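Local coordinates for transcriptional regulator, MarR family (Silicibacter pomeroyi DSS-3, PDB 3CDH), which probably binds DNA through a winged helix-turn-helix as a MarR-family dimer and so regulates transcription, at the interface of chains A and B. Coordinates in Å, arbitrary orientation; residue numbers count along the deposited sequence, not the author numbering. Chains: chain A/B, Transcriptional regulator, MarR family.

The interface of chains A and B. Residues chain A 17, 20-21, 24, 141; chain B 24, 137, 141.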
loop_
_atom_site.group_PDB
_atom_site.type_symbol
_atom_site.label_atom_id
_atom_site.label_comp_id
_atom_site.label_asym_id
_atom_site.label_seq_id
_atom_site.Cartn_x
_atom_site.Cartn_y
_atom_site.Cartn_z
ATOM N N LEU A 17 11.037 1.745 7.373
ATOM C CA LEU A 17 10.151 2.754 6.805
ATOM C C LEU A 17 9.162 2.189 5.788
ATOM O O LEU A 17 8.000 2.593 5.745
ATOM C CB LEU A 17 10.944 3.905 6.191
ATOM C CG LEU A 17 10.187 4.889 5.294
ATOM C CD1 LEU A 17 9.280 5.722 6.115
ATOM C CD2 LEU A 17 11.138 5.789 4.557
ATOM N N LEU A 20 6.381 0.665 7.597
ATOM C CA LEU A 20 5.603 1.668 8.223
ATOM C C LEU A 20 4.693 2.321 7.183
ATOM O O LEU A 20 3.528 2.583 7.462
ATOM C CB LEU A 20 6.501 2.675 8.926
ATOM C CG LEU A 20 7.254 2.221 10.183
ATOM C CD1 LEU A 20 8.196 3.315 10.616
ATOM C CD2 LEU A 20 6.356 1.850 11.335
ATOM N N LEU A 21 5.186 2.541 5.968
ATOM C CA LEU A 21 4.317 3.111 4.930
ATOM C C LEU A 21 3.262 2.112 4.486
ATOM O O LEU A 21 2.081 2.403 4.541
ATOM C CB LEU A 21 5.119 3.594 3.737
ATOM C CG LEU A 21 5.826 4.921 3.945
ATOM C CD1 LEU A 21 6.886 5.057 2.915
ATOM C CD2 LEU A 21 4.849 6.083 3.854
ATOM N N SER A 24 0.577 1.351 7.308
ATOM C CA SER A 24 -0.279 2.527 7.484
ATOM C C SER A 24 -1.332 2.576 6.410
ATOM O O SER A 24 -2.531 2.649 6.715
ATOM C CB SER A 24 0.509 3.812 7.372
ATOM O OG SER A 24 1.492 3.851 8.364
ATOM N N LEU A 141 3.481 13.549 3.930
ATOM C CA LEU A 141 3.398 12.708 2.755
ATOM C C LEU A 141 3.626 13.500 1.454
ATOM O O LEU A 141 4.370 13.027 0.571
ATOM C CB LEU A 141 2.080 11.955 2.703
ATOM C CG LEU A 141 1.831 11.041 3.888
ATOM C CD1 LEU A 141 0.447 10.412 3.854
ATOM C CD2 LEU A 141 2.884 9.969 3.963
ATOM N N SER B 24 2.600 7.124 -1.696
ATOM C CA SER B 24 3.864 7.158 -0.975
ATOM C C SER B 24 4.474 5.784 -0.834
ATOM O O SER B 24 5.658 5.579 -1.111
ATOM C CB SER B 24 3.648 7.690 0.419
ATOM O OG SER B 24 3.280 9.034 0.326
ATOM N N ILE B 137 9.117 11.401 9.303
ATOM C CA ILE B 137 8.158 10.473 8.691
ATOM C C ILE B 137 7.949 9.199 9.529
ATOM O O ILE B 137 6.835 8.721 9.686
ATOM C CB ILE B 137 8.552 10.123 7.215
ATOM C CG1 ILE B 137 7.638 9.064 6.602
ATOM C CG2 ILE B 137 9.950 9.565 7.117
ATOM C CD1 ILE B 137 6.319 9.567 6.091
ATOM N N LEU B 141 4.421 7.983 11.190
ATOM C CA LEU B 141 3.719 6.770 10.764
ATOM C C LEU B 141 3.472 5.856 11.956
ATOM O O LEU B 141 2.384 5.279 12.095
ATOM C CB LEU B 141 4.468 6.060 9.626
ATOM C CG LEU B 141 4.698 6.830 8.324
ATOM C CD1 LEU B 141 5.643 6.061 7.429
ATOM C CD2 LEU B 141 3.395 7.116 7.607
#
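B:Leu141 drives its forked end into the face of the chain A helix 17-38, between A:Leu17, A:Leu20, A:Leu21 and A:Ser24, and gives up 62 Å² of its surface there. Its CD1 methyl does most of the touching: it lies 3.7 Å from CD2 of A:Leu21 and meets CB of A:Leu20 at 3.8 Å, while CD1 of A:Leu17 closes in from the preceding turn. The other branch, CD2, turns towards A:Ser24 and sits 3.9 Å from its OG. CG of B:Leu141 stands anti to its carbonyl carbon (chi1 -60°), beside the backbone N, which aims the fork at helix 17-38 of chain A: CD1 goes to the leucines and CD2 to A:Ser24. One turn earlier, B:Ile137 crosses A:Leu17 at about a right angle, CG1 packing 3.8 Å from CD1 of A:Leu17; its terminal CD1 points instead towards CD2 of A:Leu141. B:Ser24, the third main contributor, lays CB near CD2 of A:Leu21 and OG 3.8 Å from CD2 of A:Leu141, which echoes the A:Ser24 and B:Leu141 pair with the chains exchanged. The A:Ser24 hydroxyl donates back to the carbonyl O of A:Leu20 (OG to O 2.6 Å, C=O...OG angle 160°), a tether within the helix that steadies OG beside the leucine. With an alanine in place of A:Ser24, the A:Leu20 carbonyl loses this hydroxyl partner, and CB and CD2 of B:Leu141 would probably be less closely packed. In the fold, the patch joins helix 17-38 of one chain to the C-terminal helix 137-147 of the other, part of the two-fold helical dimerisation region typical of MarR proteins.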